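Local coordinates for protein chitinase (Thermococcus chitonophagus, PDB 5XSW) that probably hydrolyses chitin chains as an endochitinase, this chain being the C-terminal part of the longer protein, with chitin-type sugars bound in its pocket, at residues Asn174-Ala179 with Glu213-Ala218; Thr329-Phe334 with Glu360-Glu365; Gly335-Val340 with Glu369-His374. One frame throughout, in Å; residues are numbered along the deposited sequence.

Overall arrangement
Beyond the N-terminal beta strands the chain turns mainly helical, and all three contacts lie there. Interaction 1 comes first, closing the loop from 174-179 through helix 203-214 to 213-218, and it is complete before the others begin. Interactions 2 and 3 both draw on helix 327-338 and cross: their segments alternate, 329-334 and 335-340 followed by 360-365 and 369-374. Interaction 2 sets the short helix 362-365 against the N-terminal half of that helix; interaction 3 brings the following loop back to its C-terminal end. Interactions 1 and 3 border the same sugar and meet at Glu-213 and His-374, while Asp-333 connects interaction 2 to that same histidine.

Interaction 1: Asn174-Ala179 with Glu213-Ala218; sequences NLASSA and ENWGTA. With NAG (2-acetamido-2-deoxy-beta-D-glucopyranose), chain C; NDG (2-acetamido-2-deoxy-alpha-D-glucopyranose), chain B.
With CG of Asn-174 anti to its carbonyl carbon (chi1 -70°), the amide leans toward Trp-215, whose CG is likewise anti to the carbonyl carbon (chi1 -80°); the two side chains run past each other in opposite directions. Asn-174 ND2 sits 3.2 Å above the plane of the Trp-215 indole, offset toward the rim on the five-membered side, with the amide plane tilted 65° to the ring. ND2 and NE1 are both donors, so this is packing. The amide's polar ends are engaged by helix 203-214: OD1 accepts from Lys-212 NZ, and ND2 makes a weak bond to Ala-211 O. At the six-membered end, Ala-176 CB lies at the ring edge, 3.7 Å from Trp-215 CH2, and Ala-179 CB reaches Trp-215 CZ3 obliquely at 4.0 Å. The contact joins the end of helix 203-214 to the loop before strand 179-181, beside the sugar pocket; Trp-215, with positive phi, has already left helical geometry. N2 of the chain C NAG donates to Glu-213 O at 2.7 Å and its O4 to Glu-213 OE2, also at 2.7 Å. The neighbouring sugar NDG places O7 3.5 Å from Asn-174 CA and C8 3.9 Å from Leu-175 CG.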
loop_
_atom_site.group_PDB
_atom_site.type_symbol
_atom_site.label_atom_id
_atom_site.label_comp_id
_atom_site.label_asym_id
_atom_site.label_seq_id
_atom_site.Cartn_x
_atom_site.Cartn_y
_atom_site.Cartn_z
ATOM N N ASN A 174 -23.442 -9.199 10.019
ATOM C CA ASN A 174 -22.963 -8.163 10.939
ATOM C C ASN A 174 -23.762 -8.118 12.237
ATOM O O ASN A 174 -23.976 -7.037 12.773
ATOM C CB ASN A 174 -22.984 -6.792 10.259
ATOM C CG ASN A 174 -21.914 -6.700 9.190
ATOM O OD1 ASN A 174 -20.948 -7.467 9.261
ATOM N ND2 ASN A 174 -22.081 -5.805 8.186
ATOM N N LEU A 175 -24.208 -9.301 12.654
ATOM C CA LEU A 175 -24.983 -9.564 13.890
ATOM C C LEU A 175 -26.440 -9.092 13.819
ATOM O O LEU A 175 -27.152 -9.091 14.833
ATOM C CB LEU A 175 -24.319 -8.928 15.101
ATOM C CG LEU A 175 -22.879 -9.365 15.424
ATOM C CD1 LEU A 175 -22.464 -8.758 16.769
ATOM C CD2 LEU A 175 -22.760 -10.857 15.453
ATOM N N ALA A 176 -26.897 -8.669 12.647
ATOM C CA ALA A 176 -28.321 -8.340 12.521
ATOM C C ALA A 176 -29.117 -9.639 12.381
ATOM O O ALA A 176 -28.586 -10.654 11.921
ATOM C CB ALA A 176 -28.546 -7.425 11.320
ATOM N N SER A 177 -30.399 -9.653 12.736
ATOM C CA SER A 177 -31.110 -10.939 12.666
ATOM C C SER A 177 -31.407 -11.361 11.232
ATOM O O SER A 177 -31.547 -12.562 10.935
ATOM C CB SER A 177 -32.434 -10.865 13.458
ATOM O OG SER A 177 -33.133 -9.690 13.075
ATOM N N SER A 178 -31.531 -10.381 10.333
ATOM C CA SER A 178 -31.783 -10.699 8.923
ATOM C C SER A 178 -31.409 -9.466 8.059
ATOM O O SER A 178 -31.141 -8.385 8.588
ATOM C CB SER A 178 -33.237 -11.082 8.720
ATOM O OG SER A 178 -34.019 -9.924 8.890
ATOM N N ALA A 179 -31.353 -9.637 6.745
ATOM C CA ALA A 179 -31.052 -8.500 5.881
ATOM C C ALA A 179 -31.731 -8.699 4.520
ATOM O O ALA A 179 -32.262 -9.759 4.243
ATOM C CB ALA A 179 -29.512 -8.345 5.713
ATOM N N GLU A 213 -18.554 -5.630 4.593
ATOM C CA GLU A 213 -17.562 -4.581 4.940
ATOM C C GLU A 213 -18.184 -3.341 5.541
ATOM O O GLU A 213 -17.597 -2.738 6.458
ATOM C CB GLU A 213 -16.765 -4.152 3.710
ATOM C CG GLU A 213 -15.768 -5.269 3.260
ATOM C CD GLU A 213 -14.608 -5.473 4.217
ATOM O OE1 GLU A 213 -13.805 -6.396 3.911
ATOM O OE2 GLU A 213 -14.452 -4.676 5.204
ATOM N N ASN A 214 -19.334 -2.905 5.000
ATOM C CA ASN A 214 -19.928 -1.645 5.498
ATOM C C ASN A 214 -21.386 -1.491 5.128
ATOM O O ASN A 214 -21.842 -0.378 4.867
ATOM C CB ASN A 214 -19.088 -0.464 4.935
ATOM C CG ASN A 214 -19.392 0.910 5.578
ATOM O OD1 ASN A 214 -19.971 1.014 6.662
ATOM N ND2 ASN A 214 -18.987 1.988 4.863
ATOM N N TRP A 215 -22.103 -2.604 5.079
ATOM C CA TRP A 215 -23.544 -2.554 4.808
ATOM C C TRP A 215 -23.800 -1.773 3.509
ATOM O O TRP A 215 -24.802 -1.096 3.398
ATOM C CB TRP A 215 -24.295 -1.868 5.988
ATOM C CG TRP A 215 -24.557 -2.739 7.173
ATOM C CD1 TRP A 215 -23.776 -2.821 8.342
ATOM C CD2 TRP A 215 -25.612 -3.713 7.333
ATOM N NE1 TRP A 215 -24.367 -3.701 9.216
ATOM C CE2 TRP A 215 -25.469 -4.280 8.626
ATOM C CE3 TRP A 215 -26.689 -4.128 6.527
ATOM C CZ2 TRP A 215 -26.365 -5.239 9.140
ATOM C CZ3 TRP A 215 -27.593 -5.084 7.049
ATOM C CH2 TRP A 215 -27.393 -5.662 8.330
ATOM N N GLY A 216 -22.894 -1.833 2.535
ATOM C CA GLY A 216 -23.042 -0.920 1.389
ATOM C C GLY A 216 -24.258 -1.284 0.539
ATOM O O GLY A 216 -24.899 -0.429 -0.065
ATOM N N THR A 217 -24.636 -2.555 0.582
ATOM C CA THR A 217 -25.540 -3.167 -0.407
ATOM C C THR A 217 -26.582 -4.025 0.276
ATOM O O THR A 217 -27.095 -4.945 -0.315
ATOM C CB THR A 217 -24.722 -4.058 -1.373
ATOM O OG1 THR A 217 -23.889 -4.910 -0.546
ATOM C CG2 THR A 217 -23.801 -3.193 -2.223
ATOM N N ALA A 218 -26.888 -3.729 1.535
ATOM C CA ALA A 218 -27.910 -4.479 2.218
ATOM C C ALA A 218 -28.625 -3.564 3.193
ATOM O O ALA A 218 -28.030 -2.629 3.734
ATOM C CB ALA A 218 -27.324 -5.677 2.946
HETATM C C1 NAG C . -16.482 -4.188 9.350
HETATM C C2 NAG C . -15.576 -3.036 9.139
HETATM C C3 NAG C . -14.492 -3.365 8.125
HETATM C C4 NAG C . -13.759 -4.633 8.452
HETATM C C5 NAG C . -14.743 -5.721 8.598
HETATM C C6 NAG C . -14.011 -6.972 9.003
HETATM C C7 NAG C . -16.323 -0.622 9.307
HETATM C C8 NAG C . -17.167 0.543 8.727
HETATM N N2 NAG C . -16.374 -1.881 8.678
HETATM O O3 NAG C . -13.527 -2.299 7.994
HETATM O O4 NAG C . -12.933 -5.046 7.344
HETATM O O5 NAG C . -15.722 -5.413 9.652
HETATM O O6 NAG C . -15.073 -7.891 9.228
HETATM O O7 NAG C . -15.580 -0.501 10.288
HETATM C C1 NDG B . -20.507 -5.340 12.692
HETATM C C2 NDG B . -19.475 -6.382 12.275
HETATM C C3 NDG B . -18.238 -5.771 11.704
HETATM C C4 NDG B . -18.485 -4.726 10.631
HETATM C C5 NDG B . -19.491 -3.682 11.130
HETATM C C6 NDG B . -19.999 -2.795 10.003
HETATM C C7 NDG B . -19.459 -8.553 13.516
HETATM C C8 NDG B . -19.044 -9.422 14.757
HETATM O O5 NDG B . -20.694 -4.311 11.629
HETATM O O3 NDG B . -17.457 -6.856 11.144
HETATM O O4 NDG B . -17.311 -3.929 10.468
HETATM O O6 NDG B . -20.811 -1.738 10.530
HETATM O O7 NDG B . -20.017 -9.034 12.548
HETATM N N2 NDG B . -19.137 -7.161 13.460
HETATM O O1 NDG B . -20.057 -4.646 13.777
#

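Interaction 2: Thr329-Phe334 with Glu360-Glu365; sequences TEIIDF and EVLWKE
Helix 327-338 and the first turn of the short helix 362-365 come nearest at Glu-330 and Trp-363, whose CA atoms are 6.5 Å apart. Glu-330 runs out extended beyond CG (chi2 165°), which carries its carboxylate to the start of the other helix. There OE1 of Glu-330 accepts a weak, bent bond from Trp-363 N, 2.9 Å long with an angle of 126° at the hydrogen. The same oxygen lies 3.3 Å from Leu-362 CB and, at the indole edge near its plane, 3.5 Å from Trp-363 CD1; carboxylate and ring planes stand nearly perpendicular. An alanine in place of Glu-330 would probably leave Trp-363 N without this acceptor and open a gap beside Leu-362 CB and the indole edge. Since Val-361 is the N-cap, Trp-363 N is one of the first N-H groups of its helix and lacks a preceding helical carbonyl; Glu-330 supplies an acceptor from a neighbouring helix. Asp-324 accepts from Leu-362 N. Glu-330 OE2 also comes close to Asp-324 OD2, which may raise the pKa of one carboxylate. Beside the carboxylate the contact turns apolar: Leu-362 CD2 meets Ile-331 CG1 at 3.6 Å and Ile-331 CD1 at 3.8 Å, and Leu-307 of helix 288-311 packs on Ile-331. Over the centre of one Trp-363 ring face, 3.5 Å above its plane, lies CG of Lys-364.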
loop_
_atom_site.group_PDB
_atom_site.type_symbol
_atom_site.label_atom_id
_atom_site.label_comp_id
_atom_site.label_asym_id
_atom_site.label_seq_id
_atom_site.Cartn_x
_atom_site.Cartn_y
_atom_site.Cartn_z
ATOM N N THR A 329 -12.834 -19.028 -3.774
ATOM C CA THR A 329 -13.561 -17.838 -3.268
ATOM C C THR A 329 -13.214 -17.599 -1.788
ATOM O O THR A 329 -13.051 -16.459 -1.354
ATOM C CB THR A 329 -15.101 -17.989 -3.475
ATOM O OG1 THR A 329 -15.352 -18.070 -4.901
ATOM C CG2 THR A 329 -15.830 -16.754 -2.902
ATOM N N GLU A 330 -13.135 -18.660 -0.999
ATOM C CA GLU A 330 -12.735 -18.526 0.392
ATOM C C GLU A 330 -11.300 -17.932 0.550
ATOM O O GLU A 330 -11.086 -17.046 1.388
ATOM C CB GLU A 330 -12.769 -19.923 1.093
ATOM C CG GLU A 330 -14.223 -20.406 1.267
ATOM C CD GLU A 330 -14.260 -21.891 1.597
ATOM O OE1 GLU A 330 -13.393 -22.336 2.361
ATOM O OE2 GLU A 330 -15.132 -22.591 1.091
ATOM N N ILE A 331 -10.356 -18.430 -0.237
ATOM C CA ILE A 331 -8.956 -17.976 -0.216
ATOM C C ILE A 331 -8.894 -16.498 -0.615
ATOM O O ILE A 331 -8.263 -15.655 0.049
ATOM C CB ILE A 331 -8.107 -18.789 -1.160
ATOM C CG1 ILE A 331 -7.974 -20.226 -0.618
ATOM C CG2 ILE A 331 -6.694 -18.172 -1.315
ATOM C CD1 ILE A 331 -7.302 -21.203 -1.576
ATOM N N ILE A 332 -9.556 -16.181 -1.708
ATOM C CA ILE A 332 -9.533 -14.805 -2.194
ATOM C C ILE A 332 -10.228 -13.848 -1.176
ATOM O O ILE A 332 -9.702 -12.769 -0.913
ATOM C CB ILE A 332 -10.219 -14.669 -3.593
ATOM C CG1 ILE A 332 -9.425 -15.365 -4.714
ATOM C CG2 ILE A 332 -10.405 -13.184 -4.010
ATOM C CD1 ILE A 332 -7.932 -15.022 -4.780
ATOM N N ASP A 333 -11.386 -14.225 -0.637
ATOM C CA ASP A 333 -12.028 -13.379 0.365
ATOM C C ASP A 333 -11.167 -13.263 1.646
ATOM O O ASP A 333 -11.058 -12.206 2.245
ATOM C CB ASP A 333 -13.379 -13.920 0.774
ATOM C CG ASP A 333 -14.077 -12.996 1.716
ATOM O OD1 ASP A 333 -14.480 -11.919 1.242
ATOM O OD2 ASP A 333 -14.159 -13.260 2.949
ATOM N N PHE A 334 -10.601 -14.370 2.096
ATOM C CA PHE A 334 -9.710 -14.290 3.264
ATOM C C PHE A 334 -8.539 -13.308 3.039
ATOM O O PHE A 334 -8.214 -12.508 3.907
ATOM C CB PHE A 334 -9.194 -15.715 3.624
ATOM C CG PHE A 334 -8.211 -15.736 4.782
ATOM C CD1 PHE A 334 -8.658 -15.542 6.093
ATOM C CD2 PHE A 334 -6.879 -15.914 4.537
ATOM C CE1 PHE A 334 -7.747 -15.572 7.161
ATOM C CE2 PHE A 334 -5.960 -15.984 5.576
ATOM C CZ PHE A 334 -6.388 -15.800 6.898
ATOM N N GLU A 360 -13.341 -30.559 3.270
ATOM C CA GLU A 360 -14.690 -30.371 2.782
ATOM C C GLU A 360 -15.113 -28.912 2.885
ATOM O O GLU A 360 -15.833 -28.425 2.039
ATOM C CB GLU A 360 -15.674 -31.233 3.563
ATOM C CG GLU A 360 -15.512 -32.739 3.288
ATOM C CD GLU A 360 -16.703 -33.562 3.776
ATOM O OE1 GLU A 360 -17.690 -32.959 4.267
ATOM O OE2 GLU A 360 -16.648 -34.810 3.667
ATOM N N VAL A 361 -14.687 -28.245 3.958
ATOM C CA VAL A 361 -14.841 -26.783 4.102
ATOM C C VAL A 361 -13.451 -26.241 4.415
ATOM O O VAL A 361 -13.002 -26.297 5.556
ATOM C CB VAL A 361 -15.804 -26.431 5.190
ATOM C CG1 VAL A 361 -16.131 -24.924 5.195
ATOM C CG2 VAL A 361 -17.103 -27.256 5.019
ATOM N N LEU A 362 -12.784 -25.714 3.396
ATOM C CA LEU A 362 -11.412 -25.207 3.536
ATOM C C LEU A 362 -11.281 -24.201 4.703
ATOM O O LEU A 362 -10.384 -24.340 5.538
ATOM C CB LEU A 362 -10.963 -24.600 2.207
ATOM C CG LEU A 362 -9.506 -24.149 2.170
ATOM C CD1 LEU A 362 -8.514 -25.369 2.085
ATOM C CD2 LEU A 362 -9.284 -23.189 1.016
ATOM N N TRP A 363 -12.206 -23.251 4.832
ATOM C CA TRP A 363 -11.953 -22.167 5.772
ATOM C C TRP A 363 -12.010 -22.670 7.210
ATOM O O TRP A 363 -11.360 -22.123 8.071
ATOM C CB TRP A 363 -12.921 -20.990 5.580
ATOM C CG TRP A 363 -14.343 -21.210 5.943
ATOM C CD1 TRP A 363 -15.375 -21.601 5.098
ATOM C CD2 TRP A 363 -14.930 -20.993 7.220
ATOM N NE1 TRP A 363 -16.549 -21.691 5.820
ATOM C CE2 TRP A 363 -16.307 -21.284 7.108
ATOM C CE3 TRP A 363 -14.422 -20.593 8.459
ATOM C CZ2 TRP A 363 -17.170 -21.194 8.183
ATOM C CZ3 TRP A 363 -15.299 -20.477 9.523
ATOM C CH2 TRP A 363 -16.651 -20.779 9.376
ATOM N N LYS A 364 -12.771 -23.726 7.466
ATOM C CA LYS A 364 -12.839 -24.282 8.823
ATOM C C LYS A 364 -11.607 -25.092 9.164
ATOM O O LYS A 364 -11.130 -25.070 10.293
ATOM C CB LYS A 364 -14.095 -25.140 8.978
ATOM C CG LYS A 364 -15.359 -24.297 9.071
ATOM C CD LYS A 364 -16.539 -25.228 9.370
ATOM C CE LYS A 364 -17.870 -24.523 9.143
ATOM N NZ LYS A 364 -19.034 -25.451 9.331
ATOM N N GLU A 365 -11.075 -25.786 8.182
ATOM C CA GLU A 365 -9.873 -26.575 8.418
ATOM C C GLU A 365 -8.651 -25.703 8.646
ATOM O O GLU A 365 -7.743 -26.112 9.345
ATOM C CB GLU A 365 -9.612 -27.484 7.244
ATOM C CG GLU A 365 -10.400 -28.727 7.320
ATOM C CD GLU A 365 -9.488 -29.914 7.235
ATOM O OE1 GLU A 365 -8.453 -29.904 7.951
ATOM O OE2 GLU A 365 -9.792 -30.828 6.427
#

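Interaction 3: Gly335-Val340 with Glu369-His374; sequences GYNRGV and EGFGGH. With NAG (2-acetamido-2-deoxy-beta-D-glucopyranose), chain C; NAG (2-acetamido-2-deoxy-beta-D-glucopyranose), chain D; PO4 (phosphate ion), chain E.
Gly-370 passes its CA 3.4 Å from Asn-337 OD1 as the glycine-rich loop before helix 374-386 folds over the C-terminal end of helix 327-338 beside the sugar pocket. Its phi is positive, and a CB here would run into that OD1. At Phe-371 the backbone N donates to Asn-337 OD1, 2.9 Å away, with an angle of 153° at the hydrogen. The Phe-371 ring crosses Arg-338 at about a right angle: its CZ stands over the centre of the guanidinium, the planes 35° apart, while CE2 comes to 3.3 Å from Arg-338 NE. The arginine's NH2 donates to O7 of a chain D NAG held by the second subunit, whose own Phe-371 stacks on this one. Phe-371 O accepts from O6 of the chain C NAG at 2.8 Å. A side chain on Gly-372 would crowd that O6, and Gly-373, again with positive phi, is the helix N-cap. His-374 follows, its ring held through ND1 by Asp-333 and through NE2 by Glu-213. With CG anti to the backbone N (chi1 178°), the Asn-337 amide stacks nearly parallel to that imidazole, and Asn-337 CB makes a CH-pi contact over its face, 3.7 Å from the His-374 ring centroid.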
loop_
_atom_site.group_PDB
_atom_site.type_symbol
_atom_site.label_atom_id
_atom_site.label_comp_id
_atom_site.label_asym_id
_atom_site.label_seq_id
_atom_site.Cartn_x
_atom_site.Cartn_y
_atom_site.Cartn_z
ATOM N N GLY A 335 -7.917 -13.371 1.868
ATOM C CA GLY A 335 -6.801 -12.529 1.483
ATOM C C GLY A 335 -7.249 -11.053 1.411
ATOM O O GLY A 335 -6.460 -10.106 1.593
ATOM N N TYR A 336 -8.507 -10.852 1.072
ATOM C CA TYR A 336 -9.027 -9.465 0.952
ATOM C C TYR A 336 -9.096 -8.853 2.319
ATOM O O TYR A 336 -8.686 -7.692 2.525
ATOM C CB TYR A 336 -10.415 -9.439 0.332
ATOM C CG TYR A 336 -10.918 -7.994 0.130
ATOM C CD1 TYR A 336 -10.608 -7.296 -1.021
ATOM C CD2 TYR A 336 -11.716 -7.395 1.089
ATOM C CE1 TYR A 336 -11.087 -5.991 -1.243
ATOM C CE2 TYR A 336 -12.197 -6.087 0.914
ATOM C CZ TYR A 336 -11.864 -5.397 -0.241
ATOM O OH TYR A 336 -12.343 -4.118 -0.421
ATOM N N ASN A 337 -9.584 -9.640 3.262
ATOM C CA ASN A 337 -9.727 -9.138 4.646
ATOM C C ASN A 337 -8.403 -9.187 5.465
ATOM O O ASN A 337 -8.086 -8.238 6.187
ATOM C CB ASN A 337 -10.790 -9.946 5.362
ATOM C CG ASN A 337 -10.980 -9.528 6.836
ATOM O OD1 ASN A 337 -10.855 -10.356 7.720
ATOM N ND2 ASN A 337 -11.278 -8.225 7.086
ATOM N N ARG A 338 -7.611 -10.244 5.316
ATOM C CA ARG A 338 -6.410 -10.405 6.171
ATOM C C ARG A 338 -5.097 -10.174 5.428
ATOM O O ARG A 338 -4.049 -10.147 6.041
ATOM C CB ARG A 338 -6.413 -11.796 6.803
ATOM C CG ARG A 338 -7.545 -12.076 7.787
ATOM C CD ARG A 338 -7.688 -11.146 9.006
ATOM N NE ARG A 338 -6.430 -10.846 9.685
ATOM C CZ ARG A 338 -5.822 -11.616 10.580
ATOM N NH1 ARG A 338 -6.347 -12.783 10.936
ATOM N NH2 ARG A 338 -4.693 -11.187 11.151
ATOM N N GLY A 339 -5.150 -10.012 4.106
ATOM C CA GLY A 339 -4.003 -9.644 3.290
ATOM C C GLY A 339 -3.351 -10.866 2.605
ATOM O O GLY A 339 -3.547 -12.017 3.018
ATOM N N VAL A 340 -2.549 -10.638 1.591
ATOM C CA VAL A 340 -1.914 -11.776 0.888
ATOM C C VAL A 340 -0.803 -12.431 1.709
ATOM O O VAL A 340 -0.427 -13.602 1.444
ATOM C CB VAL A 340 -1.357 -11.343 -0.498
ATOM C CG1 VAL A 340 -2.480 -10.845 -1.397
ATOM C CG2 VAL A 340 -0.260 -10.255 -0.354
ATOM N N GLU A 369 -11.335 -17.781 8.826
ATOM C CA GLU A 369 -12.558 -17.035 8.988
ATOM C C GLU A 369 -12.410 -15.572 8.582
ATOM O O GLU A 369 -13.345 -14.963 8.086
ATOM C CB GLU A 369 -13.082 -17.143 10.410
ATOM C CG GLU A 369 -14.515 -16.684 10.518
ATOM C CD GLU A 369 -15.278 -17.371 11.620
ATOM O OE1 GLU A 369 -14.644 -18.055 12.436
ATOM O OE2 GLU A 369 -16.507 -17.212 11.663
ATOM N N GLY A 370 -11.243 -15.003 8.840
ATOM C CA GLY A 370 -11.092 -13.556 8.877
ATOM C C GLY A 370 -11.753 -12.890 10.093
ATOM O O GLY A 370 -12.349 -13.557 10.912
ATOM N N PHE A 371 -11.700 -11.566 10.195
ATOM C CA PHE A 371 -12.400 -10.889 11.309
ATOM C C PHE A 371 -13.899 -10.797 11.117
ATOM O O PHE A 371 -14.351 -10.529 10.006
ATOM C CB PHE A 371 -11.849 -9.465 11.498
ATOM C CG PHE A 371 -10.409 -9.434 11.993
ATOM C CD1 PHE A 371 -10.075 -10.026 13.199
ATOM C CD2 PHE A 371 -9.409 -8.841 11.247
ATOM C CE1 PHE A 371 -8.756 -10.023 13.666
ATOM C CE2 PHE A 371 -8.091 -8.832 11.701
ATOM C CZ PHE A 371 -7.776 -9.426 12.914
ATOM N N GLY A 372 -14.662 -10.991 12.197
ATOM C CA GLY A 372 -16.107 -10.757 12.166
ATOM C C GLY A 372 -16.821 -11.751 11.263
ATOM O O GLY A 372 -17.813 -11.411 10.616
ATOM N N GLY A 373 -16.309 -12.978 11.171
ATOM C CA GLY A 373 -16.969 -14.014 10.360
ATOM C C GLY A 373 -16.986 -13.635 8.878
ATOM O O GLY A 373 -17.902 -14.031 8.135
ATOM N N HIS A 374 -15.926 -12.946 8.441
ATOM C CA HIS A 374 -15.871 -12.357 7.104
ATOM C C HIS A 374 -16.090 -13.414 6.003
ATOM O O HIS A 374 -16.951 -13.247 5.142
ATOM C CB HIS A 374 -14.502 -11.659 6.880
ATOM C CG HIS A 374 -14.486 -10.703 5.726
ATOM N ND1 HIS A 374 -14.454 -11.132 4.407
ATOM C CD2 HIS A 374 -14.450 -9.344 5.686
ATOM C CE1 HIS A 374 -14.366 -10.083 3.603
ATOM N NE2 HIS A 374 -14.384 -8.980 4.351
HETATM C C1 NAG C . -16.482 -4.188 9.350
HETATM C C2 NAG C . -15.576 -3.036 9.139
HETATM C C3 NAG C . -14.492 -3.365 8.125
HETATM C C4 NAG C . -13.759 -4.633 8.452
HETATM C C5 NAG C . -14.743 -5.721 8.598
HETATM C C6 NAG C . -14.011 -6.972 9.003
HETATM C C7 NAG C . -16.323 -0.622 9.307
HETATM C C8 NAG C . -17.167 0.543 8.727
HETATM N N2 NAG C . -16.374 -1.881 8.678
HETATM O O3 NAG C . -13.527 -2.299 7.994
HETATM O O4 NAG C . -12.933 -5.046 7.344
HETATM O O5 NAG C . -15.722 -5.413 9.652
HETATM O O6 NAG C . -15.073 -7.891 9.228
HETATM O O7 NAG C . -15.580 -0.501 10.288
HETATM C C1 NAG D . -3.389 -10.534 15.931
HETATM C C2 NAG D . -3.049 -10.746 14.470
HETATM C C3 NAG D . -2.785 -9.428 13.810
HETATM C C4 NAG D . -3.891 -8.455 13.994
HETATM C C5 NAG D . -4.159 -8.261 15.440
HETATM C C6 NAG D . -5.382 -7.314 15.603
HETATM C C7 NAG D . -1.769 -12.726 13.645
HETATM C C8 NAG D . -0.464 -13.548 13.617
HETATM N N2 NAG D . -1.842 -11.548 14.441
HETATM O O3 NAG D . -2.509 -9.602 12.415
HETATM O O4 NAG D . -3.464 -7.133 13.495
HETATM O O5 NAG D . -4.490 -9.551 16.060
HETATM O O6 NAG D . -5.599 -7.255 16.993
HETATM O O7 NAG D . -2.716 -13.012 12.930
HETATM P P PO4 E . -2.193 -6.561 0.725
HETATM O O1 PO4 E . -2.949 -5.316 1.012
HETATM O O2 PO4 E . -1.765 -6.735 -0.707
HETATM O O3 PO4 E . -1.000 -6.536 1.644
HETATM O O4 PO4 E . -2.943 -7.809 0.930
#